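Local coordinates for protein 2-dehydropantoate 2-reductase (PDB 3HN2) that probably catalyses the NADPH-dependent reduction of 2-dehydropantoate (ketopantoate) to (R)-pantoate, a step in pantothenate biosynthesis, at residues 165-168 and 173-176; 215-220 and 244-249; 269-274 and 298-303. All blocks are in the same frame, centred on the assembly; numbering follows the deposited sequence.

Contact 1 (165-168 and 173-176); sequences MFRQ and CRTT
Cys173 faces helical segment 165-168 and touches two of its residues, Phe166 and Arg167. Cys173 CB lies 3.7 Å from Phe166 CB, so the closest apolar approach is made near the backbone of each residue and the ring leads away from strand 173-175. With the sulfur anti to the backbone N (chi1 -167°), Cys173 SG comes beside Phe166, 3.8 Å from Phe166 CB. Cys173 SG is 4.9 Å from the centroid of the Phe166 ring, oblique to it: a Cys sulfur-aromatic contact. The ring is also packed against Ile146 and Leu148 of strand 142-150, and Leu148 touches Cys173 as well. Strands 142-150 and 173-175 run parallel and helix 157-168 joins them in a beta-alpha-beta crossover in the Rossmann-type domain; 173-175 is an outermost strand of the sheet within this chain. Arg167 supplies the polar link. Its chain runs alongside Cys173, with Arg167 CG 4.0 Å from Cys173 CB, then bends at chi3 (-64°) and brings the guanidinium to the strand backbone. There Arg167 NH2 donates to Cys173 O at 2.8 Å, approaching nearly along the C=O axis, although the N-H...O angle of 134° makes the bond far from straight and the oxygen is tilted out of the guanidinium plane. Two exposed arginines bring like charges close together, Arg174 NH2 lying 4.3 Å from Arg167 NH2. A long, weak ion pair links Arg167 NH1 to Glu160.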
loop_
_atom_site.group_PDB
_atom_site.type_symbol
_atom_site.label_atom_id
_atom_site.label_comp_id
_atom_site.label_asym_id
_atom_site.label_seq_id
_atom_site.Cartn_x
_atom_site.Cartn_y
_atom_site.Cartn_z
ATOM N N MET A 165 22.266 10.653 8.005
ATOM C CA MET A 165 21.736 11.054 9.308
ATOM C C MET A 165 20.330 10.495 9.572
ATOM O O MET A 165 20.053 10.016 10.672
ATOM C CB MET A 165 21.742 12.584 9.431
ATOM C CG MET A 165 21.300 13.113 10.781
ATOM S SD MET A 165 20.549 14.738 10.638
ATOM C CE MET A 165 22.005 15.785 10.762
ATOM N N PHE A 166 19.460 10.554 8.564
ATOM C CA PHE A 166 18.118 9.960 8.672
ATOM C C PHE A 166 18.129 8.437 8.731
ATOM O O PHE A 166 17.418 7.855 9.541
ATOM C CB PHE A 166 17.199 10.422 7.545
ATOM C CG PHE A 166 16.569 11.762 7.785
ATOM C CD1 PHE A 166 15.575 11.915 8.745
ATOM C CD2 PHE A 166 16.958 12.867 7.039
ATOM C CE1 PHE A 166 14.983 13.151 8.967
ATOM C CE2 PHE A 166 16.372 14.105 7.251
ATOM C CZ PHE A 166 15.380 14.248 8.216
ATOM N N ARG A 167 18.934 7.806 7.873
ATOM C CA ARG A 167 19.060 6.340 7.824
ATOM C C ARG A 167 19.614 5.746 9.117
ATOM O O ARG A 167 19.207 4.657 9.524
ATOM C CB ARG A 167 19.902 5.894 6.627
ATOM C CG ARG A 167 19.182 5.982 5.280
ATOM C CD ARG A 167 19.973 5.307 4.155
ATOM N NE ARG A 167 21.251 5.973 3.890
ATOM C CZ ARG A 167 21.495 6.785 2.860
ATOM N NH1 ARG A 167 22.696 7.336 2.723
ATOM N NH2 ARG A 167 20.553 7.049 1.965
ATOM N N GLN A 168 20.530 6.477 9.757
ATOM C CA GLN A 168 21.042 6.149 11.093
ATOM C C GLN A 168 19.943 6.153 12.154
ATOM O O GLN A 168 20.007 5.402 13.130
ATOM C CB GLN A 168 22.127 7.145 11.501
ATOM C CG GLN A 168 23.511 6.841 10.947
ATOM C CD GLN A 168 24.232 5.764 11.732
ATOM O OE1 GLN A 168 24.321 5.829 12.960
ATOM N NE2 GLN A 168 24.756 4.766 11.027
ATOM N N CYS A 173 15.627 6.572 3.874
ATOM C CA CYS A 173 15.862 7.885 3.276
ATOM C C CYS A 173 16.642 7.827 1.970
ATOM O O CYS A 173 17.773 7.345 1.930
ATOM C CB CYS A 173 16.557 8.795 4.277
ATOM S SG CYS A 173 16.574 10.521 3.792
ATOM N N ARG A 174 16.021 8.327 0.907
ATOM C CA ARG A 174 16.590 8.281 -0.439
ATOM C C ARG A 174 17.110 9.673 -0.849
ATOM O O ARG A 174 17.018 10.627 -0.079
ATOM C CB ARG A 174 15.533 7.727 -1.418
ATOM C CG ARG A 174 16.056 7.145 -2.741
ATOM C CD ARG A 174 17.223 6.179 -2.552
ATOM N NE ARG A 174 18.232 6.344 -3.600
ATOM C CZ ARG A 174 19.410 6.948 -3.434
ATOM N NH1 ARG A 174 20.252 7.049 -4.456
ATOM N NH2 ARG A 174 19.756 7.445 -2.251
ATOM N N THR A 175 17.670 9.779 -2.048
ATOM C CA THR A 175 18.208 11.030 -2.564
ATOM C C THR A 175 17.955 11.114 -4.068
ATOM O O THR A 175 18.093 10.118 -4.782
ATOM C CB THR A 175 19.715 11.160 -2.206
ATOM O OG1 THR A 175 19.832 11.780 -0.921
ATOM C CG2 THR A 175 20.501 11.973 -3.233
ATOM N N THR A 176 17.556 12.296 -4.533
ATOM C CA THR A 176 17.316 12.521 -5.955
ATOM C C THR A 176 18.012 13.797 -6.457
ATOM O O THR A 176 18.402 14.648 -5.657
ATOM C CB THR A 176 15.795 12.525 -6.274
ATOM O OG1 THR A 176 15.590 12.385 -7.688
ATOM C CG2 THR A 176 15.114 13.798 -5.767
#

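Contact 2 (215-220 and 244-249); sequences KLVRGI and DMLEFT
Leu246 reaches from the 244-249 helical segment to the 215-220 segment and divides its two methyls between Val217 and Arg218. The apolar part is a single methyl-to-methyl approach, Leu246 CD1 to Val217 CG1 at 4.1 Å, in which the two side chains cross obliquely. Val217 CG1 is the branch that meets the leucine, being anti to the backbone N (chi1 170°). Val217 also packs on Phe193 and Leu196 of helix 179-200, and Leu246 on Leu208 and Arg214. The second kind of contact is made by Arg218 with both its aliphatic stem and the NE of its guanidinium. Extended from CG to NE, it passes Leu246 at about a right angle; Arg218 CG lies 3.8 Å and Arg218 NE 3.5 Å from Leu246 CD2. The methyl lies at the edge of the guanidinium, near its plane, not over its face. Arg218 is exposed, Val217 and Leu246 are buried. No hydrogen bond passes between the segments, and their nearest CA atoms, Arg218 CA and Leu246 CA, are 7.9 Å apart, so the contact is carried by side chains. Segment 244-249 is also joined to helix 179-200, where Trp189 NE1 is hydrogen-bonded to Thr249 OG1. Phe248 packs on Glu247 of the second subunit. This is side-chain packing of helix on helix in the all-helical C-terminal domain of the ketopantoate reductase family, grouped with the 6-phosphogluconate dehydrogenase C-terminal fold.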
loop_
_atom_site.group_PDB
_atom_site.type_symbol
_atom_site.label_atom_id
_atom_site.label_comp_id
_atom_site.label_asym_id
_atom_site.label_seq_id
_atom_site.Cartn_x
_atom_site.Cartn_y
_atom_site.Cartn_z
ATOM N N LYS A 215 -12.040 6.285 -12.571
ATOM C CA LYS A 215 -11.887 7.020 -13.832
ATOM C C LYS A 215 -11.689 8.521 -13.582
ATOM O O LYS A 215 -10.918 9.182 -14.289
ATOM C CB LYS A 215 -13.103 6.769 -14.729
ATOM C CG LYS A 215 -13.066 7.418 -16.111
ATOM C CD LYS A 215 -14.264 6.959 -16.937
ATOM C CE LYS A 215 -14.257 7.537 -18.343
ATOM N NZ LYS A 215 -14.963 8.845 -18.413
ATOM N N LEU A 216 -12.373 9.037 -12.560
ATOM C CA LEU A 216 -12.208 10.412 -12.109
ATOM C C LEU A 216 -10.790 10.640 -11.579
ATOM O O LEU A 216 -10.125 11.576 -11.999
ATOM C CB LEU A 216 -13.204 10.724 -10.999
ATOM C CG LEU A 216 -13.825 12.115 -10.838
ATOM C CD1 LEU A 216 -14.008 12.357 -9.350
ATOM C CD2 LEU A 216 -13.043 13.270 -11.475
ATOM N N VAL A 217 -10.362 9.775 -10.656
ATOM C CA VAL A 217 -9.028 9.808 -10.079
ATOM C C VAL A 217 -7.976 9.753 -11.178
ATOM O O VAL A 217 -7.049 10.560 -11.177
ATOM C CB VAL A 217 -8.829 8.683 -9.029
ATOM C CG1 VAL A 217 -7.376 8.556 -8.613
ATOM C CG2 VAL A 217 -9.650 8.979 -7.808
ATOM N N ARG A 218 -8.159 8.842 -12.136
ATOM C CA ARG A 218 -7.312 8.776 -13.333
ATOM C C ARG A 218 -7.185 10.126 -14.035
ATOM O O ARG A 218 -6.082 10.545 -14.357
ATOM C CB ARG A 218 -7.849 7.748 -14.329
ATOM C CG ARG A 218 -7.476 6.316 -14.023
ATOM C CD ARG A 218 -8.208 5.377 -14.953
ATOM N NE ARG A 218 -8.391 4.056 -14.357
ATOM C CZ ARG A 218 -9.470 3.296 -14.533
ATOM N NH1 ARG A 218 -9.542 2.108 -13.949
ATOM N NH2 ARG A 218 -10.481 3.724 -15.282
ATOM N N GLY A 219 -8.322 10.789 -14.256
ATOM C CA GLY A 219 -8.379 12.058 -14.966
ATOM C C GLY A 219 -7.713 13.187 -14.206
ATOM O O GLY A 219 -6.951 13.970 -14.790
ATOM N N ILE A 220 -7.997 13.263 -12.905
ATOM C CA ILE A 220 -7.356 14.227 -12.015
ATOM C C ILE A 220 -5.839 14.039 -12.067
ATOM O O ILE A 220 -5.091 15.006 -12.262
ATOM C CB ILE A 220 -7.874 14.094 -10.562
ATOM C CG1 ILE A 220 -9.321 14.572 -10.467
ATOM C CG2 ILE A 220 -7.008 14.902 -9.588
ATOM C CD1 ILE A 220 -10.053 14.071 -9.223
ATOM N N ASP A 244 0.138 3.089 -11.227
ATOM C CA ASP A 244 0.986 2.803 -10.089
ATOM C C ASP A 244 0.546 3.473 -8.781
ATOM O O ASP A 244 0.894 2.976 -7.721
ATOM C CB ASP A 244 2.452 3.144 -10.420
ATOM C CG ASP A 244 3.023 2.279 -11.551
ATOM O OD1 ASP A 244 2.647 1.092 -11.655
ATOM O OD2 ASP A 244 3.850 2.784 -12.336
ATOM N N MET A 245 -0.196 4.587 -8.830
ATOM C CA MET A 245 -0.700 5.186 -7.582
ATOM C C MET A 245 -2.137 4.676 -7.344
ATOM O O MET A 245 -2.659 4.715 -6.228
ATOM C CB MET A 245 -0.682 6.725 -7.619
ATOM C CG MET A 245 0.700 7.406 -7.841
ATOM S SD MET A 245 2.033 6.690 -6.863
ATOM C CE MET A 245 1.794 7.475 -5.282
ATOM N N LEU A 246 -2.764 4.198 -8.412
ATOM C CA LEU A 246 -4.065 3.563 -8.338
ATOM C C LEU A 246 -3.929 2.267 -7.543
ATOM O O LEU A 246 -4.703 2.017 -6.616
ATOM C CB LEU A 246 -4.580 3.299 -9.759
ATOM C CG LEU A 246 -6.049 3.448 -10.164
ATOM C CD1 LEU A 246 -6.766 4.603 -9.479
ATOM C CD2 LEU A 246 -6.135 3.604 -11.679
ATOM N N GLU A 247 -2.910 1.475 -7.880
ATOM C CA GLU A 247 -2.639 0.198 -7.207
ATOM C C GLU A 247 -1.988 0.375 -5.835
ATOM O O GLU A 247 -2.216 -0.430 -4.939
ATOM C CB GLU A 247 -1.761 -0.702 -8.082
ATOM C CG GLU A 247 -2.458 -1.283 -9.315
ATOM C CD GLU A 247 -1.518 -2.098 -10.198
ATOM O OE1 GLU A 247 -1.912 -2.443 -11.333
ATOM O OE2 GLU A 247 -0.383 -2.397 -9.762
ATOM N N PHE A 248 -1.172 1.421 -5.690
ATOM C CA PHE A 248 -0.476 1.733 -4.432
ATOM C C PHE A 248 -1.454 2.088 -3.321
ATOM O O PHE A 248 -1.331 1.587 -2.204
ATOM C CB PHE A 248 0.531 2.872 -4.658
ATOM C CG PHE A 248 1.134 3.438 -3.399
ATOM C CD1 PHE A 248 2.179 2.784 -2.756
ATOM C CD2 PHE A 248 0.685 4.653 -2.883
ATOM C CE1 PHE A 248 2.746 3.312 -1.603
ATOM C CE2 PHE A 248 1.243 5.189 -1.729
ATOM C CZ PHE A 248 2.280 4.519 -1.090
ATOM N N THR A 249 -2.428 2.939 -3.642
ATOM C CA THR A 249 -3.427 3.413 -2.678
ATOM C C THR A 249 -4.402 2.288 -2.301
ATOM O O THR A 249 -5.034 2.334 -1.250
ATOM C CB THR A 249 -4.193 4.658 -3.220
ATOM O OG1 THR A 249 -3.337 5.408 -4.083
ATOM C CG2 THR A 249 -4.631 5.586 -2.104
#

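Contact 3 (269-274 and 298-303); sequences LEIAAI and LLEQAT
Ile271 lays its CD1 methyl against the branch point of Leu299, 3.6 Å from CG, with Leu299 CB and CD2 each at 3.9 Å from the same methyl. The contact brings the first turn of helix 271-284 against the last turns of helix 290-302, two helices of the all-helical C-terminal domain of this family. Leu299 is buried further by Ala198 and Leu199 of helix 179-200 and by Met259 of helix 258-264. The other branch of Ile271, CG2, meets a carboxylate: Glu300 OE1 lies 3.4 Å from it, an apolar methyl against an oxygen. Glu300 gets there because its CG stands between the backbone N and the carbonyl carbon (chi1 55°) and the chain bends again at chi2. Its other oxygen, OE2, forms a salt bridge with Arg276, so the acid is tied by its charge to the same helix that Ile271 begins. Leu269, two residues before helix 271-284, places CD1 3.7 Å from CG2 of Thr303, just after helix 290-302, while the leucine also packs on Met259 and Asp262. Replacing Thr303 with an alanine would probably leave Leu269 CD1 without its methyl neighbour and Leu299 O without its side-chain donor, the backbone bond from Thr303 N to Leu299 O being weak. That donor is Thr303 OG1, which reaches back one turn to Leu299 O at 3.0 Å, meeting it in the carbonyl plane at a C=O...O angle of 148°.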
loop_
_atom_site.group_PDB
_atom_site.type_symbol
_atom_site.label_atom_id
_atom_site.label_comp_id
_atom_site.label_asym_id
_atom_site.label_seq_id
_atom_site.Cartn_x
_atom_site.Cartn_y
_atom_site.Cartn_z
ATOM N N LEU A 269 -7.330 24.066 6.119
ATOM C CA LEU A 269 -6.784 23.125 5.151
ATOM C C LEU A 269 -5.681 23.751 4.305
ATOM O O LEU A 269 -5.652 24.968 4.101
ATOM C CB LEU A 269 -7.896 22.576 4.256
ATOM C CG LEU A 269 -9.156 22.040 4.953
ATOM C CD1 LEU A 269 -10.154 21.513 3.941
ATOM C CD2 LEU A 269 -8.836 20.959 5.966
ATOM N N GLU A 270 -4.779 22.905 3.813
ATOM C CA GLU A 270 -3.647 23.346 3.008
ATOM C C GLU A 270 -3.991 23.435 1.513
ATOM O O GLU A 270 -3.261 22.902 0.673
ATOM C CB GLU A 270 -2.451 22.410 3.220
ATOM C CG GLU A 270 -2.089 22.113 4.679
ATOM C CD GLU A 270 -0.741 21.401 4.816
ATOM O OE1 GLU A 270 0.311 22.067 4.665
ATOM O OE2 GLU A 270 -0.731 20.179 5.084
ATOM N N ILE A 271 -5.098 24.111 1.187
ATOM C CA ILE A 271 -5.563 24.252 -0.199
ATOM C C ILE A 271 -4.555 25.028 -1.037
ATOM O O ILE A 271 -4.251 24.632 -2.163
ATOM C CB ILE A 271 -6.942 24.975 -0.289
ATOM C CG1 ILE A 271 -7.986 24.318 0.618
ATOM C CG2 ILE A 271 -7.432 25.076 -1.750
ATOM C CD1 ILE A 271 -8.483 22.964 0.136
ATOM N N ALA A 272 -4.032 26.119 -0.472
ATOM C CA ALA A 272 -3.121 27.023 -1.183
ATOM C C ALA A 272 -1.926 26.283 -1.781
ATOM O O ALA A 272 -1.727 26.308 -2.999
ATOM C CB ALA A 272 -2.678 28.147 -0.274
ATOM N N ALA A 273 -1.184 25.567 -0.940
ATOM C CA ALA A 273 0.026 24.854 -1.370
ATOM C C ALA A 273 -0.227 23.587 -2.200
ATOM O O ALA A 273 0.472 23.344 -3.185
ATOM C CB ALA A 273 0.893 24.532 -0.171
ATOM N N ILE A 274 -1.213 22.784 -1.808
ATOM C CA ILE A 274 -1.518 21.545 -2.532
ATOM C C ILE A 274 -2.214 21.796 -3.887
ATOM O O ILE A 274 -1.896 21.136 -4.883
ATOM C CB ILE A 274 -2.316 20.537 -1.642
ATOM C CG1 ILE A 274 -1.495 20.147 -0.406
ATOM C CG2 ILE A 274 -2.686 19.276 -2.416
ATOM C CD1 ILE A 274 -2.325 19.562 0.729
ATOM N N LEU A 298 -14.463 23.646 -5.030
ATOM C CA LEU A 298 -15.453 22.928 -4.215
ATOM C C LEU A 298 -14.915 22.712 -2.813
ATOM O O LEU A 298 -15.679 22.571 -1.849
ATOM C CB LEU A 298 -15.780 21.547 -4.805
ATOM C CG LEU A 298 -16.670 21.460 -6.035
ATOM C CD1 LEU A 298 -16.523 20.083 -6.648
ATOM C CD2 LEU A 298 -18.123 21.754 -5.688
ATOM N N LEU A 299 -13.591 22.678 -2.699
ATOM C CA LEU A 299 -13.008 22.371 -1.414
ATOM C C LEU A 299 -12.946 23.611 -0.525
ATOM O O LEU A 299 -13.090 23.504 0.690
ATOM C CB LEU A 299 -11.676 21.671 -1.605
ATOM C CG LEU A 299 -11.134 20.668 -0.587
ATOM C CD1 LEU A 299 -12.186 19.795 0.095
ATOM C CD2 LEU A 299 -10.159 19.829 -1.355
ATOM N N GLU A 300 -12.784 24.790 -1.128
ATOM C CA GLU A 300 -12.897 26.030 -0.362
ATOM C C GLU A 300 -14.363 26.469 -0.149
ATOM O O GLU A 300 -14.652 27.226 0.784
ATOM C CB GLU A 300 -11.983 27.148 -0.911
ATOM C CG GLU A 300 -12.146 27.500 -2.389
ATOM C CD GLU A 300 -10.816 27.650 -3.138
ATOM O OE1 GLU A 300 -9.738 27.483 -2.524
ATOM O OE2 GLU A 300 -10.850 27.919 -4.359
ATOM N N GLN A 301 -15.279 25.970 -0.984
ATOM C CA GLN A 301 -16.728 26.160 -0.767
ATOM C C GLN A 301 -17.239 25.434 0.467
ATOM O O GLN A 301 -18.072 25.961 1.199
ATOM C CB GLN A 301 -17.551 25.682 -1.965
ATOM C CG GLN A 301 -18.062 26.784 -2.883
ATOM C CD GLN A 301 -18.891 27.850 -2.171
ATOM O OE1 GLN A 301 -19.847 27.544 -1.464
ATOM N NE2 GLN A 301 -18.528 29.112 -2.375
ATOM N N ALA A 302 -16.750 24.216 0.680
ATOM C CA ALA A 302 -17.202 23.386 1.790
ATOM C C ALA A 302 -16.619 23.847 3.123
ATOM O O ALA A 302 -17.222 23.622 4.173
ATOM C CB ALA A 302 -16.864 21.920 1.536
ATOM N N THR A 303 -15.450 24.482 3.077
ATOM C CA THR A 303 -14.802 24.986 4.288
ATOM C C THR A 303 -14.696 26.513 4.293
ATOM O O THR A 303 -13.605 27.081 4.404
ATOM C CB THR A 303 -13.416 24.347 4.516
ATOM O OG1 THR A 303 -12.555 24.643 3.410
ATOM C CG2 THR A 303 -13.546 22.848 4.672
#

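In the fold
From the N terminus, the chain first builds the Rossmann-type domain, and contact 1 closes a short loop of four residues between helix 157-168 and strand 173-175 at an edge of its large sheet, counted within this chain. Helix 179-200 then opens the helical domain. Contact 2 closes the excursion from helix 211-229 to helix 241-249, and contact 3 the later one from the start of helix 271-284 to the end of helix 290-302. The three are in series; none nests or crosses. Contacts 2 and 3 share the C-terminal domain, with centres about 21 Å apart, and residues of both rest on helix 179-200. Contacts 1 and 3 lie on opposite sides of the chain's centre.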